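Local coordinates for protein type I modular polyketide synthase (Streptomyces albus subsp. albus, PDB 6IYR) that probably transfers malonyl-type extender units from coenzyme A to an acyl carrier protein during polyketide assembly of salinomycin, at residues Val188-Pro193 / Arg245-Leu250; Ser322-Glu328 / Tyr370-Asn375. All blocks are in the same frame, centred on the assembly; numbering follows the deposited sequence.

Contact 1: Val188-Pro193 / Arg245-Leu250; sequences VDVVQP and RAKALL. With PO4 (phosphate ion), chain B.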
loop_
_atom_site.group_PDB
_atom_site.type_symbol
_atom_site.label_atom_id
_atom_site.label_comp_id
_atom_site.label_asym_id
_atom_site.label_seq_id
_atom_site.Cartn_x
_atom_site.Cartn_y
_atom_site.Cartn_z
ATOM N N VAL A 188 8.662 -0.084 18.379
ATOM C CA VAL A 188 7.986 0.904 17.549
ATOM C C VAL A 188 8.982 1.833 16.814
ATOM O O VAL A 188 8.727 2.227 15.679
ATOM C CB VAL A 188 6.920 1.696 18.357
ATOM C CG1 VAL A 188 7.561 2.558 19.433
ATOM C CG2 VAL A 188 6.053 2.553 17.438
ATOM N N ASP A 189 10.139 2.079 17.414
ATOM C CA ASP A 189 11.134 2.958 16.836
ATOM C C ASP A 189 11.901 2.269 15.740
ATOM O O ASP A 189 12.647 2.908 15.057
ATOM C CB ASP A 189 12.121 3.516 17.894
ATOM C CG ASP A 189 12.996 2.455 18.550
ATOM O OD1 ASP A 189 12.466 1.408 19.017
ATOM O OD2 ASP A 189 14.212 2.740 18.764
ATOM N N VAL A 190 11.748 0.956 15.626
ATOM C CA VAL A 190 12.367 0.165 14.541
ATOM C C VAL A 190 11.343 -0.056 13.438
ATOM O O VAL A 190 11.597 0.234 12.257
ATOM C CB VAL A 190 12.868 -1.167 15.085
ATOM C CG1 VAL A 190 13.416 -2.060 13.967
ATOM C CG2 VAL A 190 13.979 -0.901 16.081
ATOM N N VAL A 191 10.163 -0.537 13.810
ATOM C CA VAL A 191 9.239 -0.996 12.804
ATOM C C VAL A 191 8.726 0.154 11.962
ATOM O O VAL A 191 8.524 -0.023 10.773
ATOM C CB VAL A 191 8.108 -1.885 13.346
ATOM C CG1 VAL A 191 7.084 -1.151 14.213
ATOM C CG2 VAL A 191 7.378 -2.542 12.203
ATOM N N GLN A 192 8.437 1.304 12.575
ATOM C CA GLN A 192 7.769 2.373 11.842
ATOM C C GLN A 192 8.648 2.960 10.710
ATOM O O GLN A 192 8.200 3.103 9.575
ATOM C CB GLN A 192 7.219 3.480 12.782
ATOM C CG GLN A 192 6.075 2.955 13.636
ATOM C CD GLN A 192 5.223 4.007 14.348
ATOM O OE1 GLN A 192 4.303 3.669 15.084
ATOM N NE2 GLN A 192 5.512 5.256 14.133
ATOM N N PRO A 193 9.915 3.251 10.997
ATOM C CA PRO A 193 10.768 3.797 9.948
ATOM C C PRO A 193 11.134 2.766 8.859
ATOM O O PRO A 193 11.379 3.152 7.713
ATOM C CB PRO A 193 12.020 4.217 10.689
ATOM C CG PRO A 193 11.598 4.350 12.113
ATOM C CD PRO A 193 10.520 3.355 12.321
ATOM N N ARG A 245 9.214 10.629 15.479
ATOM C CA ARG A 245 7.873 10.393 15.995
ATOM C C ARG A 245 7.741 8.999 16.581
ATOM O O ARG A 245 7.116 8.837 17.627
ATOM C CB ARG A 245 6.884 10.616 14.891
ATOM C CG ARG A 245 5.418 10.509 15.223
ATOM C CD ARG A 245 4.886 9.554 14.197
ATOM N NE ARG A 245 3.505 9.723 13.814
ATOM C CZ ARG A 245 2.706 8.668 13.673
ATOM N NH1 ARG A 245 3.125 7.417 14.053
ATOM N NH2 ARG A 245 1.488 8.856 13.206
ATOM N N ALA A 246 8.410 8.017 15.968
ATOM C CA ALA A 246 8.401 6.648 16.453
ATOM C C ALA A 246 9.142 6.516 17.772
ATOM O O ALA A 246 8.703 5.792 18.688
ATOM C CB ALA A 246 9.004 5.694 15.430
ATOM N N LYS A 247 10.231 7.253 17.911
ATOM C CA LYS A 247 10.905 7.239 19.191
ATOM C C LYS A 247 10.016 7.795 20.304
ATOM O O LYS A 247 10.054 7.310 21.409
ATOM C CB LYS A 247 12.192 8.041 19.151
ATOM C CG LYS A 247 13.297 7.333 18.404
ATOM C CD LYS A 247 14.645 7.850 18.832
ATOM C CE LYS A 247 15.488 8.196 17.639
ATOM N NZ LYS A 247 15.994 6.931 17.061
ATOM N N ALA A 248 9.312 8.889 20.040
ATOM C CA ALA A 248 8.493 9.513 21.093
ATOM C C ALA A 248 7.443 8.514 21.552
ATOM O O ALA A 248 7.186 8.363 22.759
ATOM C CB ALA A 248 7.838 10.780 20.572
ATOM N N LEU A 249 6.904 7.767 20.591
ATOM C CA LEU A 249 5.939 6.708 20.856
ATOM C C LEU A 249 6.387 5.590 21.785
ATOM O O LEU A 249 5.573 4.815 22.274
ATOM C CB LEU A 249 5.510 6.033 19.546
ATOM C CG LEU A 249 4.270 6.609 18.871
ATOM C CD1 LEU A 249 3.945 5.865 17.585
ATOM C CD2 LEU A 249 3.058 6.628 19.791
ATOM N N LEU A 250 7.684 5.413 21.911
ATOM C CA LEU A 250 8.218 4.498 22.890
ATOM C C LEU A 250 7.583 4.699 24.257
ATOM O O LEU A 250 7.417 3.738 25.014
ATOM C CB LEU A 250 9.703 4.726 23.013
ATOM C CG LEU A 250 10.716 3.858 22.282
ATOM C CD1 LEU A 250 10.143 2.755 21.456
ATOM C CD2 LEU A 250 11.802 4.640 21.582
HETATM P P PO4 B . 0.307 4.468 13.916
HETATM O O1 PO4 B . 0.318 2.975 13.655
HETATM O O2 PO4 B . 1.177 5.049 15.045
HETATM O O3 PO4 B . 0.791 5.041 12.594
HETATM O O4 PO4 B . -1.112 4.785 14.307
HETATM O O HOH W 1 13.469 5.552 15.190
#

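Contact 2: Ser322-Glu328 / Tyr370-Asn375; sequences SHGPQVE and YRNLRN. With PO4 (phosphate ion), chain B.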
loop_
_atom_site.group_PDB
_atom_site.type_symbol
_atom_site.label_atom_id
_atom_site.label_comp_id
_atom_site.label_asym_id
_atom_site.label_seq_id
_atom_site.Cartn_x
_atom_site.Cartn_y
_atom_site.Cartn_z
ATOM N N SER A 322 -2.517 5.084 19.926
ATOM C CA SER A 322 -2.471 6.383 19.218
ATOM C C SER A 322 -3.862 6.814 18.743
ATOM O O SER A 322 -4.866 6.103 18.911
ATOM C CB SER A 322 -1.518 6.286 18.037
ATOM O OG SER A 322 -1.978 5.276 17.177
ATOM N N HIS A 323 -3.942 8.059 18.316
ATOM C CA HIS A 323 -5.163 8.618 17.781
ATOM C C HIS A 323 -6.191 8.793 18.890
ATOM O O HIS A 323 -7.388 8.745 18.648
ATOM C CB HIS A 323 -5.685 7.767 16.616
ATOM C CG HIS A 323 -4.677 7.606 15.523
ATOM N ND1 HIS A 323 -4.276 8.658 14.724
ATOM C CD2 HIS A 323 -3.843 6.584 15.235
ATOM C CE1 HIS A 323 -3.202 8.308 14.042
ATOM N NE2 HIS A 323 -2.944 7.042 14.300
ATOM N N GLY A 324 -5.687 8.964 20.103
ATOM C CA GLY A 324 -6.503 9.256 21.262
ATOM C C GLY A 324 -5.732 10.043 22.297
ATOM O O GLY A 324 -4.593 10.466 22.053
ATOM N N PRO A 325 -6.353 10.255 23.474
ATOM C CA PRO A 325 -5.817 11.115 24.527
ATOM C C PRO A 325 -4.473 10.711 25.057
ATOM O O PRO A 325 -3.730 11.575 25.499
ATOM C CB PRO A 325 -6.872 11.007 25.657
ATOM C CG PRO A 325 -8.145 10.657 24.945
ATOM C CD PRO A 325 -7.724 9.802 23.772
ATOM N N GLN A 326 -4.061 9.450 24.930
ATOM C CA GLN A 326 -2.771 9.116 25.512
ATOM C C GLN A 326 -1.647 9.923 24.852
ATOM O O GLN A 326 -0.575 10.110 25.425
ATOM C CB GLN A 326 -2.466 7.621 25.422
ATOM C CG GLN A 326 -3.256 6.788 26.404
ATOM C CD GLN A 326 -2.786 5.348 26.497
ATOM O OE1 GLN A 326 -1.589 5.044 26.349
ATOM N NE2 GLN A 326 -3.731 4.448 26.781
ATOM N N VAL A 327 -1.854 10.268 23.583
ATOM C CA VAL A 327 -0.831 10.939 22.781
ATOM C C VAL A 327 -0.473 12.332 23.359
ATOM O O VAL A 327 0.599 12.891 23.085
ATOM C CB VAL A 327 -1.373 11.058 21.313
ATOM C CG1 VAL A 327 -0.489 11.925 20.464
ATOM C CG2 VAL A 327 -1.456 9.659 20.696
ATOM N N GLU A 328 -1.358 12.891 24.176
ATOM C CA GLU A 328 -1.094 14.236 24.771
ATOM C C GLU A 328 0.172 14.217 25.564
ATOM O O GLU A 328 0.914 15.179 25.587
ATOM C CB GLU A 328 -2.264 14.698 25.659
ATOM C CG GLU A 328 -3.441 15.172 24.805
ATOM C CD GLU A 328 -4.814 15.143 25.494
ATOM O OE1 GLU A 328 -4.920 14.775 26.689
ATOM O OE2 GLU A 328 -5.809 15.485 24.811
ATOM N N TYR A 370 1.914 16.133 14.731
ATOM C CA TYR A 370 1.208 15.878 15.977
ATOM C C TYR A 370 -0.275 15.608 15.802
ATOM O O TYR A 370 -0.830 14.692 16.436
ATOM C CB TYR A 370 1.401 16.975 17.028
ATOM C CG TYR A 370 0.620 16.686 18.287
ATOM C CD1 TYR A 370 1.007 15.679 19.122
ATOM C CD2 TYR A 370 -0.588 17.319 18.548
ATOM C CE1 TYR A 370 0.277 15.363 20.255
ATOM C CE2 TYR A 370 -1.346 16.990 19.667
ATOM C CZ TYR A 370 -0.900 15.984 20.510
ATOM O OH TYR A 370 -1.613 15.652 21.634
ATOM N N ARG A 371 -0.956 16.445 15.034
ATOM C CA ARG A 371 -2.364 16.208 14.802
ATOM C C ARG A 371 -2.653 14.860 14.223
ATOM O O ARG A 371 -3.742 14.322 14.440
ATOM C CB ARG A 371 -2.977 17.245 13.874
ATOM C CG ARG A 371 -3.566 18.446 14.592
ATOM C CD ARG A 371 -4.329 19.344 13.624
ATOM N NE ARG A 371 -4.373 20.713 14.124
ATOM C CZ ARG A 371 -3.502 21.672 13.812
ATOM N NH1 ARG A 371 -3.634 22.878 14.361
ATOM N NH2 ARG A 371 -2.521 21.441 12.937
ATOM N N ASN A 372 -1.827 14.481 13.261
ATOM C CA ASN A 372 -1.953 13.178 12.600
ATOM C C ASN A 372 -1.981 12.072 13.652
ATOM O O ASN A 372 -2.870 11.239 13.641
ATOM C CB ASN A 372 -0.760 12.964 11.687
ATOM C CG ASN A 372 -0.716 11.572 11.092
ATOM O OD1 ASN A 372 -0.213 10.634 11.724
ATOM N ND2 ASN A 372 -1.153 11.449 9.834
ATOM N N LEU A 373 -1.033 12.127 14.586
ATOM C CA LEU A 373 -0.927 11.126 15.668
ATOM C C LEU A 373 -2.084 11.189 16.660
ATOM O O LEU A 373 -2.569 10.162 17.136
ATOM C CB LEU A 373 0.409 11.290 16.391
ATOM C CG LEU A 373 0.798 10.212 17.404
ATOM C CD1 LEU A 373 0.904 8.837 16.746
ATOM C CD2 LEU A 373 2.140 10.634 17.983
ATOM N N ARG A 374 -2.570 12.393 16.909
ATOM C CA ARG A 374 -3.560 12.625 17.942
ATOM C C ARG A 374 -4.976 12.357 17.498
ATOM O O ARG A 374 -5.820 11.935 18.288
ATOM C CB ARG A 374 -3.441 14.065 18.460
ATOM C CG ARG A 374 -4.549 14.458 19.430
ATOM C CD ARG A 374 -4.439 13.699 20.742
ATOM N NE ARG A 374 -5.503 14.071 21.698
ATOM C CZ ARG A 374 -6.717 13.540 21.708
ATOM N NH1 ARG A 374 -7.112 12.714 20.748
ATOM N NH2 ARG A 374 -7.555 13.830 22.686
ATOM N N ASN A 375 -5.263 12.548 16.229
ATOM C CA ASN A 375 -6.636 12.550 15.789
ATOM C C ASN A 375 -7.059 11.340 14.968
ATOM O O ASN A 375 -6.229 10.662 14.405
ATOM C CB ASN A 375 -6.889 13.826 15.016
ATOM C CG ASN A 375 -6.960 15.021 15.947
ATOM O OD1 ASN A 375 -7.951 15.198 16.646
ATOM N ND2 ASN A 375 -5.846 15.616 16.174
HETATM P P PO4 B . 0.307 4.468 13.916
HETATM O O1 PO4 B . 0.318 2.975 13.655
HETATM O O2 PO4 B . 1.177 5.049 15.045
HETATM O O3 PO4 B . 0.791 5.041 12.594
HETATM O O4 PO4 B . -1.112 4.785 14.307
#

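Contact 1: Val188-Pro193 / Arg245-Leu250
The start of helix 188-208 packs against the end of helix 235-248, and the backbones come closest where the CA atoms of Asp189 and Ala246 lie 4.6 Å apart. Ala246 has no bulk beyond CB, which allows this approach. That methyl is a knob in a hole made by Val188, Asp189, Gln192 and Pro193. It rests on the backbone, with Ala246 CB 3.5 Å from Val188 O and 3.7 Å from Asp189 CA. The two methyls of Val188 reach different leucines. Its CG2, anti to the backbone N, meets Leu249 CD1 at 3.9 Å. Its CG1 faces Leu250 CD1, but that pair is modelled tighter than usual and its detail is doubtful. The CB of Asp189 lies against the chain of Lys247, 4.0 Å from Lys247 CG. One water joins the same two residues: it donates to Asp189 O at 2.8 Å and is met weakly by Lys247 NZ. The carboxylate of Asp189 pairs with Arg187, and Lys247 NZ bonds Tyr167 O. Toward the pocket, Gln192 crosses Arg245 at about a right angle, their flat ends turned 60° apart. Arg245 NH1 donates to phosphate O2 at 3.2 Å, while NH2 turns to Asn372 OD1. A single knob-into-hole thus joins two helix ends beside an anion site, where Arg245 is consistent with the arginine that binds the extender carboxylate in acyltransferases of this family.

Contact 2: Ser322-Glu328 / Tyr370-Asn375
His323 ND1 donates to Asn375 O at 2.8 Å, with an N-H...O angle of 153°. The donor is tilted 34° from the carbonyl plane. With the bond from His323 NE2 to Ser220 OG, this is consistent with the Ser-His dyad of acyltransferases, in which a backbone carbonyl stands where a catalytic triad has its acid. Both ring nitrogens are engaged. His323 NE2 also donates to phosphate O4, in the ring plane, at 2.9 Å; Leu373 O merely lies over one face. Ser322 OG donates to the same O4 at 3.0 Å. The backbone N of His323 adds a weak bond to Leu373 O. Next to the histidine lies a small apolar patch. Val327 CG1, anti to its backbone N (chi1 171°), reaches between Tyr370 and Leu373, 3.5 Å from Tyr370 CE1 and 3.7 Å from Leu373 CG. Arg374 bends at chi2, and its guanidinium turns one face to the peptide of Gly324 and Pro325. Its edge meets Glu328 in a salt bridge: NH2 donates to OE2 at 3.2 Å, coming from above the carboxylate plane, and NE adds a weaker bond. Asn375, the first residue past helix 366-374, folds back on its last turn. Asn375 ND2 donates at 3.0 Å to Arg371 O, on a lone pair in the carbonyl plane, and Asn375 N bonds the same oxygen.

In the fold
Contacts 1 and 2 follow one another along the chain, with centres 14 Å apart, and they meet at the phosphate pocket. Residues of both contacts bind the ion, which probably came from the crystallisation liquor. Tyr320 and the backbone N of Gln221 complete its site. The contacts also touch directly. Arg245 NH2 of contact 1 lies 2.9 Å from Asn372 OD1 of contact 2, a probable hydrogen bond, and Arg245 CZ packs 3.6 Å from Leu373 CD1. Asn372 in turn bonds Glu223 and Ser220 O. Asn372 therefore probably helps to position Arg245 near Ser220, the probable nucleophile of a GxSxG elbow.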